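Long-range contacts in sortase family protein (Streptococcus agalactiae, PDB 3O0P), which probably links pilin subunits covalently into pili by transpeptidation, as a class C sortase of Group B Streptococcus: residues A[45-50]-A[115-120]; A[68-73]-A[84-89]; A[75-80]-A[136-141]; A[80-85]-A[126-131]. One frame throughout, in Å; residues are numbered along the deposited sequence.

In the fold
The four contacts lie 11 to 19 Å apart, centre to centre, and all reach one curled mixed sheet, the closed beta-barrel of the sortase family. Contact 1 brings a loop that precedes the sheet onto strand 112-117, and the first segments of the other three follow that loop in the chain. Contact 2 pairs strands 71-75 and 80-85 of the first hairpin, contact 3 sets the turn of that hairpin against strand 139-143, and contact 4 packs strand 80-85 on the loop after strand 112-117. Contacts 2 to 4 thus share the hairpin 71-85, and contacts 1 and 4 meet where His119 hydrogen-bonds Phe128.

Contact 1: residues A[45-50]-A[115-120]; sequences EDPYEK and VITAHS
A loop presses one aromatic side chain onto a core strand: Tyr48, from the loop between helix 22-37 and strand 71-75, lands on strand 112-117 and the segment that follows it, as far as His119. Two interactions hold the ring. At its tip, Tyr48 OH donates to Thr117 OG1 over 2.7 Å, the two side chains meeting end to end with OG1 close to the plane of the ring. With OG1 anti to the backbone N (chi1 -169°), Thr117 aims its hydroxyl at the tyrosine; it accepts there and donates to Leu179 O, two hydrogen bonds on one buried group. Along the flank, the ring edge meets a face of His119 in a T-shaped stack, planes at 86° and centroids 5.0 Å apart; Tyr48 CE2 comes within 3.5 Å of His119 CD2. His119 ND1 accepts from Gly121 N, which leaves NE2 as the likely protonated nitrogen of a neutral ring.

The loop is shaped for this placement. Asp46 OD1 takes the Tyr48 N-H at 3.0 Å in an Asx turn, within a type I turn from Asp46 to Glu49, and Pro47 CB lies 4.0 Å above one face of the tyrosine ring. The Asp-Pro-Tyr sequence matches the lid motif of class C sortases, in which a lid covers the catalytic cleft. Asp46 OD2 forms a salt bridge with Arg190, and Tyr48 touches Cys181; Cys181, His119 and Arg190 are probably the catalytic residues, as in other sortases. The lid thus spans strands 112-117, 174-182 and 189-198, with Leu93 of helix 90-93 against Pro47 and Tyr48.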
loop_
_atom_site.group_PDB
_atom_site.type_symbol
_atom_site.label_atom_id
_atom_site.label_comp_id
_atom_site.label_asym_id
_atom_site.label_seq_id
_atom_site.Cartn_x
_atom_site.Cartn_y
_atom_site.Cartn_z
ATOM N N GLU A 45 -1.847 3.881 12.757
ATOM C CA GLU A 45 -0.998 3.261 13.746
ATOM C C GLU A 45 0.194 2.657 13.027
ATOM O O GLU A 45 0.078 2.219 11.896
ATOM C CB GLU A 45 -1.786 2.189 14.507
ATOM C CG GLU A 45 -2.902 2.762 15.375
ATOM C CD GLU A 45 -3.859 1.708 15.896
ATOM O OE1 GLU A 45 -3.454 0.533 15.983
ATOM O OE2 GLU A 45 -5.018 2.053 16.221
ATOM N N ASP A 46 1.340 2.668 13.684
ATOM C CA ASP A 46 2.557 2.041 13.193
ATOM C C ASP A 46 2.467 0.499 13.219
ATOM O O ASP A 46 2.397 -0.094 14.292
ATOM C CB ASP A 46 3.683 2.492 14.139
ATOM C CG ASP A 46 5.000 1.808 13.871
ATOM O OD1 ASP A 46 5.201 1.303 12.741
ATOM O OD2 ASP A 46 5.839 1.801 14.798
ATOM N N PRO A 47 2.506 -0.169 12.050
ATOM C CA PRO A 47 2.393 -1.638 12.037
ATOM C C PRO A 47 3.571 -2.367 12.645
ATOM O O PRO A 47 3.440 -3.562 12.942
ATOM C CB PRO A 47 2.347 -1.984 10.537
ATOM C CG PRO A 47 1.976 -0.756 9.848
ATOM C CD PRO A 47 2.537 0.375 10.686
ATOM N N TYR A 48 4.700 -1.680 12.817
ATOM C CA TYR A 48 5.936 -2.367 13.164
ATOM C C TYR A 48 6.362 -2.162 14.602
ATOM O O TYR A 48 7.438 -2.597 14.980
ATOM C CB TYR A 48 7.070 -1.981 12.208
ATOM C CG TYR A 48 6.707 -2.340 10.789
ATOM C CD1 TYR A 48 6.242 -1.377 9.889
ATOM C CD2 TYR A 48 6.730 -3.676 10.363
ATOM C CE1 TYR A 48 5.880 -1.728 8.604
ATOM C CE2 TYR A 48 6.373 -4.025 9.082
ATOM C CZ TYR A 48 5.937 -3.050 8.214
ATOM O OH TYR A 48 5.550 -3.410 6.957
ATOM N N GLU A 49 5.506 -1.527 15.402
ATOM C CA GLU A 49 5.741 -1.416 16.842
ATOM C C GLU A 49 5.742 -2.806 17.460
ATOM O O GLU A 49 4.731 -3.505 17.409
ATOM C CB GLU A 49 4.656 -0.554 17.483
ATOM N N LYS A 50 6.872 -3.202 18.047
ATOM C CA LYS A 50 7.061 -4.568 18.523
ATOM C C LYS A 50 5.988 -5.011 19.517
ATOM O O LYS A 50 5.453 -6.122 19.417
ATOM C CB LYS A 50 8.447 -4.708 19.164
ATOM N N VAL A 115 -1.171 4.076 1.293
ATOM C CA VAL A 115 0.089 3.579 1.821
ATOM C C VAL A 115 0.050 2.055 1.868
ATOM O O VAL A 115 -0.865 1.468 2.455
ATOM C CB VAL A 115 0.371 4.171 3.205
ATOM C CG1 VAL A 115 1.684 3.615 3.734
ATOM C CG2 VAL A 115 0.418 5.677 3.143
ATOM N N ILE A 116 1.020 1.446 1.200
ATOM C CA ILE A 116 1.175 -0.006 1.120
ATOM C C ILE A 116 2.466 -0.359 1.855
ATOM O O ILE A 116 3.486 0.294 1.663
ATOM C CB ILE A 116 1.269 -0.458 -0.348
ATOM C CG1 ILE A 116 0.054 0.041 -1.128
ATOM C CG2 ILE A 116 1.398 -1.963 -0.464
ATOM C CD1 ILE A 116 -1.307 -0.376 -0.553
ATOM N N THR A 117 2.421 -1.403 2.679
ATOM C CA THR A 117 3.531 -1.698 3.547
ATOM C C THR A 117 3.890 -3.185 3.520
ATOM O O THR A 117 3.033 -4.044 3.342
ATOM C CB THR A 117 3.237 -1.178 4.980
ATOM O OG1 THR A 117 4.419 -1.236 5.774
ATOM C CG2 THR A 117 2.122 -1.955 5.683
ATOM N N ALA A 118 5.172 -3.484 3.694
ATOM C CA ALA A 118 5.612 -4.859 3.863
ATOM C C ALA A 118 6.926 -4.850 4.613
ATOM O O ALA A 118 7.644 -3.867 4.634
ATOM C CB ALA A 118 5.746 -5.574 2.514
ATOM N N HIS A 119 7.213 -5.969 5.243
ATOM C CA HIS A 119 8.364 -6.068 6.121
ATOM C C HIS A 119 9.681 -6.079 5.351
ATOM O O HIS A 119 9.755 -6.588 4.221
ATOM C CB HIS A 119 8.263 -7.327 7.008
ATOM C CG HIS A 119 8.644 -7.078 8.434
ATOM N ND1 HIS A 119 9.920 -6.713 8.804
ATOM C CD2 HIS A 119 7.925 -7.142 9.578
ATOM C CE1 HIS A 119 9.974 -6.568 10.116
ATOM N NE2 HIS A 119 8.776 -6.821 10.609
ATOM N N SER A 120 10.712 -5.514 5.979
ATOM C CA SER A 120 12.073 -5.565 5.438
ATOM C C SER A 120 12.976 -6.514 6.196
ATOM O O SER A 120 14.098 -6.752 5.771
ATOM C CB SER A 120 12.707 -4.190 5.498
ATOM O OG SER A 120 12.795 -3.785 6.845
#

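Contact 2: residues A[68-73]-A[84-89]; sequences EKIGII and IFAGSS
A classic beta bulge interrupts the hairpin: Ile70 and Gly71 both face the single residue Ile84. Its carbonyl O accepts Ile70 N at 2.8 Å, nearly along the C=O axis, while Gly71 N reaches the same oxygen only weakly, at 3.4 Å. The bulge closes with Ile84 N donating back to Gly71 O (2.8 Å, 169°); the N-H points straight at the oxygen but meets it from above the carbonyl plane. Position 71 suits glycine: at these backbone angles a side chain would jam against the preceding carbonyl, and it would also crowd Ile84 CD1.

Ile84 carries the apolar part. Its CG2 branch meets Ile70 CG1 at 3.8 Å, and its CG1 branch packs on Ile73 CG2, each pair of side chains crossing at about a right angle. Phe85 swings its ring alongside the extended chain of Lys69, whose CG approaches Phe85 CE1 to 3.6 Å; Glu68 O lies at the ring edge.

Where the strands part, one water takes over, donating to Glu68 O and accepting from Ala86 N, both at 2.8 Å. The chemistry is therefore that of a buried stretch of the hairpin in which bulge and water satisfy backbone groups; the Lys69 charge is met by Asp12 and Gln9 O beyond the ring, the ring itself receives Lys95 in a cation-pi contact, and Ile73 and Ile84 pack against strand 139-143.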
loop_
_atom_site.group_PDB
_atom_site.type_symbol
_atom_site.label_atom_id
_atom_site.label_comp_id
_atom_site.label_asym_id
_atom_site.label_seq_id
_atom_site.Cartn_x
_atom_site.Cartn_y
_atom_site.Cartn_z
ATOM N N GLU A 68 -9.649 -12.815 -1.104
ATOM C CA GLU A 68 -9.093 -12.392 0.198
ATOM C C GLU A 68 -8.150 -11.199 0.134
ATOM O O GLU A 68 -7.568 -10.795 1.147
ATOM C CB GLU A 68 -8.347 -13.559 0.856
ATOM C CG GLU A 68 -9.214 -14.773 1.074
ATOM C CD GLU A 68 -8.579 -15.777 2.007
ATOM O OE1 GLU A 68 -7.712 -16.544 1.540
ATOM O OE2 GLU A 68 -8.927 -15.785 3.204
ATOM N N LYS A 69 -7.952 -10.678 -1.061
ATOM C CA LYS A 69 -6.956 -9.649 -1.333
ATOM C C LYS A 69 -7.587 -8.416 -1.924
ATOM O O LYS A 69 -8.595 -8.508 -2.622
ATOM C CB LYS A 69 -5.919 -10.207 -2.322
ATOM C CG LYS A 69 -5.174 -11.385 -1.727
ATOM C CD LYS A 69 -4.567 -12.305 -2.747
ATOM C CE LYS A 69 -3.809 -13.437 -2.051
ATOM N NZ LYS A 69 -3.405 -14.535 -2.973
ATOM N N ILE A 70 -6.974 -7.259 -1.678
ATOM C CA ILE A 70 -7.468 -6.038 -2.299
ATOM C C ILE A 70 -6.646 -5.517 -3.466
ATOM O O ILE A 70 -7.002 -4.516 -4.079
ATOM C CB ILE A 70 -7.674 -4.913 -1.266
ATOM C CG1 ILE A 70 -6.344 -4.461 -0.659
ATOM C CG2 ILE A 70 -8.704 -5.346 -0.191
ATOM C CD1 ILE A 70 -6.442 -3.189 0.182
ATOM N N GLY A 71 -5.558 -6.189 -3.791
ATOM C CA GLY A 71 -4.779 -5.771 -4.921
ATOM C C GLY A 71 -3.464 -6.486 -5.003
ATOM O O GLY A 71 -3.230 -7.463 -4.295
ATOM N N ILE A 72 -2.623 -5.983 -5.888
ATOM C CA ILE A 72 -1.278 -6.489 -6.129
ATOM C C ILE A 72 -0.344 -5.287 -6.226
ATOM O O ILE A 72 -0.648 -4.332 -6.949
ATOM C CB ILE A 72 -1.203 -7.265 -7.445
ATOM C CG1 ILE A 72 -2.174 -8.445 -7.426
ATOM C CG2 ILE A 72 0.225 -7.711 -7.742
ATOM C CD1 ILE A 72 -2.426 -9.024 -8.790
ATOM N N ILE A 73 0.773 -5.332 -5.499
ATOM C CA ILE A 73 1.802 -4.304 -5.613
ATOM C C ILE A 73 2.985 -4.870 -6.393
ATOM O O ILE A 73 3.532 -5.915 -6.043
ATOM C CB ILE A 73 2.250 -3.767 -4.210
ATOM C CG1 ILE A 73 3.397 -2.755 -4.307
ATOM C CG2 ILE A 73 2.622 -4.887 -3.240
ATOM C CD1 ILE A 73 3.039 -1.453 -4.984
ATOM N N ILE A 84 -1.703 -7.655 -1.938
ATOM C CA ILE A 84 -2.027 -6.672 -0.916
ATOM C C ILE A 84 -3.281 -7.128 -0.184
ATOM O O ILE A 84 -4.318 -7.387 -0.804
ATOM C CB ILE A 84 -2.321 -5.277 -1.518
ATOM C CG1 ILE A 84 -1.180 -4.797 -2.437
ATOM C CG2 ILE A 84 -2.566 -4.279 -0.395
ATOM C CD1 ILE A 84 -1.568 -3.565 -3.254
ATOM N N PHE A 85 -3.162 -7.218 1.127
ATOM C CA PHE A 85 -4.283 -7.551 2.002
ATOM C C PHE A 85 -4.725 -6.299 2.742
ATOM O O PHE A 85 -3.933 -5.384 2.969
ATOM C CB PHE A 85 -3.872 -8.608 3.022
ATOM C CG PHE A 85 -3.397 -9.886 2.406
ATOM C CD1 PHE A 85 -4.302 -10.893 2.106
ATOM C CD2 PHE A 85 -2.057 -10.082 2.110
ATOM C CE1 PHE A 85 -3.865 -12.085 1.544
ATOM C CE2 PHE A 85 -1.621 -11.279 1.540
ATOM C CZ PHE A 85 -2.521 -12.264 1.258
ATOM N N ALA A 86 -5.999 -6.245 3.109
ATOM C CA ALA A 86 -6.472 -5.170 3.957
ATOM C C ALA A 86 -5.797 -5.236 5.311
ATOM O O ALA A 86 -5.565 -6.297 5.882
ATOM C CB ALA A 86 -7.972 -5.235 4.121
ATOM N N GLY A 87 -5.472 -4.063 5.825
ATOM C CA GLY A 87 -4.856 -3.932 7.128
ATOM C C GLY A 87 -3.387 -4.294 7.114
ATOM O O GLY A 87 -2.784 -4.617 6.095
ATOM N N SER A 88 -2.795 -4.246 8.293
ATOM C CA SER A 88 -1.365 -4.453 8.414
ATOM C C SER A 88 -1.067 -5.320 9.642
ATOM O O SER A 88 -0.074 -5.128 10.317
ATOM C CB SER A 88 -0.639 -3.099 8.479
ATOM O OG SER A 88 -1.140 -2.306 9.537
ATOM N N SER A 89 -1.929 -6.294 9.908
ATOM C CA SER A 89 -1.714 -7.238 11.007
ATOM C C SER A 89 -0.473 -8.081 10.778
ATOM O O SER A 89 0.003 -8.208 9.656
ATOM C CB SER A 89 -2.912 -8.181 11.132
ATOM O OG SER A 89 -3.012 -9.020 9.992
HETATM O O HOH W 1 -7.777 -8.191 2.090
#

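Contact 3: residues A[75-80]-A[136-141]; sequences VPKIGQ and KGDKFY
Segment 136-141 enters strand 139-143 alongside the turn that joins strands 71-75 and 80-85. At Gly137, whose positive phi suits glycine, the carbonyl O accepts Lys139 NZ at 3.0 Å, almost along the C=O axis; this draws the lysine chain back over its own segment and away from the turn. Asp138 comes next and makes the charged link. Its carboxylate, with CG anti to the carbonyl carbon (chi1 -68°), offers the syn lone pair of OD2 to Lys77 NZ at 2.8 Å. The lysine approaches obliquely on a fully extended chain, and its CD is also pressed to 3.1 Å from Asp138 OD2. Each charged group has a second partner: Lys135 N donates to Asp138 OD2, and Lys77 NZ donates to Lys133 O.

Lys139 joins through its backbone. Its carbonyl O receives a hydrogen bond of 2.7 Å from a water that in turn accepts Lys77 N at 2.8 Å, the lysine lying at the end of the short 3-10 segment 76-77. Phe140 sends its ring into the core against Ala176 and Leu178, so that its CB alone meets Val75 CG2, at 4.2 Å. Tyr141 ends the walk: the ring edge receives Pro76, CG standing 3.6 Å from Tyr141 CE2.

The turn itself holds its shape through a G1 bulge, in which Gly79 and Gln80 face Val75, and Val75 O accepts both Gln80 N and Ile78 N. Across the interface, Pro76-Tyr141 packing lies at the exposed rim with the salt bridge and water, and only Val75-Phe140 is buried.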
loop_
_atom_site.group_PDB
_atom_site.type_symbol
_atom_site.label_atom_id
_atom_site.label_comp_id
_atom_site.label_asym_id
_atom_site.label_seq_id
_atom_site.Cartn_x
_atom_site.Cartn_y
_atom_site.Cartn_z
ATOM N N VAL A 75 6.776 -3.928 -7.892
ATOM C CA VAL A 75 7.924 -3.036 -7.815
ATOM C C VAL A 75 9.021 -3.669 -8.699
ATOM O O VAL A 75 9.827 -4.481 -8.219
ATOM C CB VAL A 75 8.440 -2.823 -6.375
ATOM C CG1 VAL A 75 9.407 -1.672 -6.369
ATOM C CG2 VAL A 75 7.283 -2.563 -5.437
ATOM N N PRO A 76 9.035 -3.342 -10.003
ATOM C CA PRO A 76 9.904 -4.112 -10.920
ATOM C C PRO A 76 11.395 -4.068 -10.611
ATOM O O PRO A 76 12.126 -5.034 -10.836
ATOM C CB PRO A 76 9.613 -3.480 -12.287
ATOM C CG PRO A 76 8.246 -2.962 -12.172
ATOM C CD PRO A 76 8.033 -2.548 -10.741
ATOM N N LYS A 77 11.857 -2.953 -10.071
ATOM C CA LYS A 77 13.274 -2.813 -9.834
ATOM C C LYS A 77 13.796 -3.831 -8.845
ATOM O O LYS A 77 14.956 -4.212 -8.904
ATOM C CB LYS A 77 13.576 -1.439 -9.304
ATOM C CG LYS A 77 15.046 -1.224 -9.108
ATOM C CD LYS A 77 15.299 0.195 -8.749
ATOM C CE LYS A 77 16.760 0.509 -8.706
ATOM N NZ LYS A 77 16.919 1.919 -8.324
ATOM N N ILE A 78 12.950 -4.272 -7.922
ATOM C CA ILE A 78 13.358 -5.257 -6.931
ATOM C C ILE A 78 12.658 -6.598 -7.155
ATOM O O ILE A 78 12.693 -7.478 -6.306
ATOM C CB ILE A 78 13.161 -4.725 -5.501
ATOM C CG1 ILE A 78 11.695 -4.349 -5.239
ATOM C CG2 ILE A 78 14.061 -3.518 -5.276
ATOM C CD1 ILE A 78 11.403 -3.882 -3.842
ATOM N N GLY A 79 12.034 -6.746 -8.318
ATOM C CA GLY A 79 11.447 -8.015 -8.724
ATOM C C GLY A 79 10.315 -8.514 -7.843
ATOM O O GLY A 79 10.060 -9.727 -7.769
ATOM N N GLN A 80 9.592 -7.590 -7.213
ATOM C CA GLN A 80 8.477 -7.963 -6.362
ATOM C C GLN A 80 7.124 -7.758 -7.001
ATOM O O GLN A 80 6.850 -6.727 -7.608
ATOM C CB GLN A 80 8.552 -7.196 -5.052
ATOM C CG GLN A 80 9.775 -7.527 -4.285
ATOM C CD GLN A 80 9.951 -9.005 -4.114
ATOM O OE1 GLN A 80 10.949 -9.586 -4.555
ATOM N NE2 GLN A 80 8.996 -9.632 -3.461
ATOM N N LYS A 136 14.354 8.159 -6.969
ATOM C CA LYS A 136 13.481 9.028 -7.741
ATOM C C LYS A 136 13.499 8.630 -9.206
ATOM O O LYS A 136 14.563 8.383 -9.770
ATOM C CB LYS A 136 13.899 10.489 -7.587
ATOM C CG LYS A 136 13.512 11.071 -6.255
ATOM C CD LYS A 136 13.631 12.592 -6.269
ATOM C CE LYS A 136 13.352 13.161 -4.902
ATOM N NZ LYS A 136 13.088 14.610 -4.966
ATOM N N GLY A 137 12.317 8.578 -9.818
ATOM C CA GLY A 137 12.179 8.178 -11.204
ATOM C C GLY A 137 11.793 6.733 -11.363
ATOM O O GLY A 137 11.261 6.367 -12.402
ATOM N N ASP A 138 12.072 5.902 -10.356
ATOM C CA ASP A 138 11.640 4.517 -10.430
ATOM C C ASP A 138 10.124 4.447 -10.299
ATOM O O ASP A 138 9.491 5.383 -9.834
ATOM C CB ASP A 138 12.285 3.666 -9.338
ATOM C CG ASP A 138 13.766 3.494 -9.536
ATOM O OD1 ASP A 138 14.265 3.639 -10.673
ATOM O OD2 ASP A 138 14.417 3.169 -8.539
ATOM N N LYS A 139 9.541 3.332 -10.717
ATOM C CA LYS A 139 8.089 3.213 -10.766
ATOM C C LYS A 139 7.587 1.994 -10.011
ATOM O O LYS A 139 8.285 1.011 -9.794
ATOM C CB LYS A 139 7.617 3.187 -12.230
ATOM C CG LYS A 139 7.983 4.462 -12.995
ATOM C CD LYS A 139 7.825 4.327 -14.486
ATOM C CE LYS A 139 8.369 5.557 -15.185
ATOM N NZ LYS A 139 9.827 5.742 -14.956
ATOM N N PHE A 140 6.340 2.082 -9.590
ATOM C CA PHE A 140 5.650 0.944 -9.015
ATOM C C PHE A 140 4.203 1.012 -9.401
ATOM O O PHE A 140 3.703 2.057 -9.806
ATOM C CB PHE A 140 5.861 0.827 -7.505
ATOM C CG PHE A 140 5.388 2.011 -6.686
ATOM C CD1 PHE A 140 4.104 2.048 -6.172
ATOM C CD2 PHE A 140 6.251 3.054 -6.374
ATOM C CE1 PHE A 140 3.689 3.094 -5.386
ATOM C CE2 PHE A 140 5.826 4.099 -5.569
ATOM C CZ PHE A 140 4.545 4.111 -5.077
ATOM N N TYR A 141 3.549 -0.135 -9.298
ATOM C CA TYR A 141 2.222 -0.319 -9.856
ATOM C C TYR A 141 1.315 -1.008 -8.847
ATOM O O TYR A 141 1.736 -1.951 -8.196
ATOM C CB TYR A 141 2.358 -1.182 -11.129
ATOM C CG TYR A 141 3.418 -0.650 -12.066
ATOM C CD1 TYR A 141 3.088 0.239 -13.074
ATOM C CD2 TYR A 141 4.756 -1.007 -11.919
ATOM C CE1 TYR A 141 4.050 0.755 -13.918
ATOM C CE2 TYR A 141 5.735 -0.479 -12.761
ATOM C CZ TYR A 141 5.368 0.396 -13.752
ATOM O OH TYR A 141 6.315 0.911 -14.603
HETATM O O HOH W 2 10.622 -0.405 -9.791
#

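Contact 4: residues A[80-85]-A[126-131]; sequences QKLPIF and ELFSNL
Apolar packing carries the inner half of this contact. Leu82, turned from strand 80-85 toward the loop, puts its CD1 branch into an angle formed by two residues: Leu127 CD2 lies 4.1 Å from it, the leucines crossing at about a right angle, and Phe128 CE1 lies 4.2 Å from it on an oblique approach. Leu127 and Phe128 both leave the backbone away from the strand and bring their far ends back to it. The phenyl group is backed by Leu131 CD1, 4.0 Å above the ring and over its centre, and reaches Leu178 and Thr180 of strand 174-182.

Polar groups occupy the outer half. Gln80, bent at chi2, lays its chain across the aliphatic part of Glu126, with Gln80 CD 3.3 Å from Glu126 CG, while its own CG rests 3.5 Å from Leu127 O. The amide and carboxylate planes are inclined by 51°. Glu126 is bent as well, and its carboxylate turns to its own loop, where Asn130 ND2 donates to the syn lone pair of Glu126 OE2 (3.1 Å, 170°).

Hydrogen bonds within the loop fix the platform. Glu126 O accepts from Ser129 N, closing a type II' turn, and on an in-plane lone pair from Ser129 OG at 2.7 Å. Leu127 takes the positive phi (48°) of that turn, and an overlapping type I turn runs from Phe128 to Leu131.

Two overlapping turns packed on a barrel strand form this contact; since Phe128 also pairs through its backbone with His119, they belong to the loop beyond the probable catalytic histidine of the sortase fold.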
loop_
_atom_site.group_PDB
_atom_site.type_symbol
_atom_site.label_atom_id
_atom_site.label_comp_id
_atom_site.label_asym_id
_atom_site.label_seq_id
_atom_site.Cartn_x
_atom_site.Cartn_y
_atom_site.Cartn_z
ATOM N N GLN A 80 9.592 -7.590 -7.213
ATOM C CA GLN A 80 8.477 -7.963 -6.362
ATOM C C GLN A 80 7.124 -7.758 -7.001
ATOM O O GLN A 80 6.850 -6.727 -7.608
ATOM C CB GLN A 80 8.552 -7.196 -5.052
ATOM C CG GLN A 80 9.775 -7.527 -4.285
ATOM C CD GLN A 80 9.951 -9.005 -4.114
ATOM O OE1 GLN A 80 10.949 -9.586 -4.555
ATOM N NE2 GLN A 80 8.996 -9.632 -3.461
ATOM N N LYS A 81 6.277 -8.756 -6.861
ATOM C CA LYS A 81 4.889 -8.660 -7.255
ATOM C C LYS A 81 4.123 -9.415 -6.191
ATOM O O LYS A 81 4.118 -10.652 -6.182
ATOM C CB LYS A 81 4.673 -9.290 -8.617
ATOM C CG LYS A 81 3.235 -9.148 -9.081
ATOM C CD LYS A 81 3.055 -9.573 -10.542
ATOM C CE LYS A 81 1.580 -9.494 -10.951
ATOM N NZ LYS A 81 1.335 -9.797 -12.392
ATOM N N LEU A 82 3.543 -8.664 -5.255
ATOM C CA LEU A 82 2.989 -9.209 -4.023
ATOM C C LEU A 82 1.510 -8.941 -3.883
ATOM O O LEU A 82 1.025 -7.905 -4.294
ATOM C CB LEU A 82 3.660 -8.562 -2.828
ATOM C CG LEU A 82 5.170 -8.745 -2.724
ATOM C CD1 LEU A 82 5.718 -7.872 -1.616
ATOM C CD2 LEU A 82 5.537 -10.206 -2.460
ATOM N N PRO A 83 0.786 -9.885 -3.276
ATOM C CA PRO A 83 -0.602 -9.571 -2.903
ATOM C C PRO A 83 -0.673 -8.490 -1.837
ATOM O O PRO A 83 0.195 -8.414 -0.965
ATOM C CB PRO A 83 -1.125 -10.904 -2.346
ATOM C CG PRO A 83 0.122 -11.613 -1.839
ATOM C CD PRO A 83 1.265 -11.160 -2.701
ATOM N N ILE A 84 -1.703 -7.655 -1.938
ATOM C CA ILE A 84 -2.027 -6.672 -0.916
ATOM C C ILE A 84 -3.281 -7.128 -0.184
ATOM O O ILE A 84 -4.318 -7.387 -0.804
ATOM C CB ILE A 84 -2.321 -5.277 -1.518
ATOM C CG1 ILE A 84 -1.180 -4.797 -2.437
ATOM C CG2 ILE A 84 -2.566 -4.279 -0.395
ATOM C CD1 ILE A 84 -1.568 -3.565 -3.254
ATOM N N PHE A 85 -3.162 -7.218 1.127
ATOM C CA PHE A 85 -4.283 -7.551 2.002
ATOM C C PHE A 85 -4.725 -6.299 2.742
ATOM O O PHE A 85 -3.933 -5.384 2.969
ATOM C CB PHE A 85 -3.872 -8.608 3.022
ATOM C CG PHE A 85 -3.397 -9.886 2.406
ATOM C CD1 PHE A 85 -4.302 -10.893 2.106
ATOM C CD2 PHE A 85 -2.057 -10.082 2.110
ATOM C CE1 PHE A 85 -3.865 -12.085 1.544
ATOM C CE2 PHE A 85 -1.621 -11.279 1.540
ATOM C CZ PHE A 85 -2.521 -12.264 1.258
ATOM N N GLU A 126 11.632 -12.102 1.047
ATOM C CA GLU A 126 12.168 -10.879 0.449
ATOM C C GLU A 126 11.274 -9.682 0.766
ATOM O O GLU A 126 11.744 -8.712 1.328
ATOM C CB GLU A 126 12.336 -11.014 -1.072
ATOM C CG GLU A 126 12.290 -9.689 -1.828
ATOM C CD GLU A 126 13.657 -9.148 -2.208
ATOM O OE1 GLU A 126 14.656 -9.543 -1.576
ATOM O OE2 GLU A 126 13.709 -8.306 -3.143
ATOM N N LEU A 127 10.003 -9.749 0.382
ATOM C CA LEU A 127 9.048 -8.688 0.715
ATOM C C LEU A 127 9.664 -7.314 0.368
ATOM O O LEU A 127 10.023 -7.097 -0.790
ATOM C CB LEU A 127 8.588 -8.826 2.178
ATOM C CG LEU A 127 7.837 -10.134 2.476
ATOM C CD1 LEU A 127 7.600 -10.345 3.964
ATOM C CD2 LEU A 127 6.508 -10.136 1.732
ATOM N N PHE A 128 9.731 -6.371 1.312
ATOM C CA PHE A 128 10.311 -5.052 1.034
ATOM C C PHE A 128 11.751 -4.920 1.574
ATOM O O PHE A 128 12.201 -3.821 1.852
ATOM C CB PHE A 128 9.435 -3.943 1.622
ATOM C CG PHE A 128 8.237 -3.555 0.763
ATOM C CD1 PHE A 128 7.925 -4.212 -0.423
ATOM C CD2 PHE A 128 7.389 -2.549 1.193
ATOM C CE1 PHE A 128 6.834 -3.844 -1.156
ATOM C CE2 PHE A 128 6.283 -2.163 0.443
ATOM C CZ PHE A 128 5.998 -2.825 -0.723
ATOM N N SER A 129 12.470 -6.038 1.713
ATOM C CA SER A 129 13.862 -6.018 2.152
ATOM C C SER A 129 14.727 -5.092 1.313
ATOM O O SER A 129 15.704 -4.536 1.823
ATOM C CB SER A 129 14.473 -7.437 2.103
ATOM O OG SER A 129 13.790 -8.307 2.977
ATOM N N ASN A 130 14.406 -4.959 0.031
ATOM C CA ASN A 130 15.215 -4.146 -0.861
ATOM C C ASN A 130 14.554 -2.849 -1.285
ATOM O O ASN A 130 14.970 -2.232 -2.246
ATOM C CB ASN A 130 15.633 -4.965 -2.075
ATOM C CG ASN A 130 16.690 -5.976 -1.722
ATOM O OD1 ASN A 130 17.723 -5.616 -1.177
ATOM N ND2 ASN A 130 16.422 -7.244 -1.992
ATOM N N LEU A 131 13.561 -2.398 -0.531
ATOM C CA LEU A 131 12.869 -1.138 -0.840
ATOM C C LEU A 131 13.822 0.055 -0.889
ATOM O O LEU A 131 13.612 1.015 -1.630
ATOM C CB LEU A 131 11.748 -0.875 0.174
ATOM C CG LEU A 131 10.725 0.168 -0.257
ATOM C CD1 LEU A 131 9.871 -0.476 -1.340
ATOM C CD2 LEU A 131 9.843 0.643 0.880
#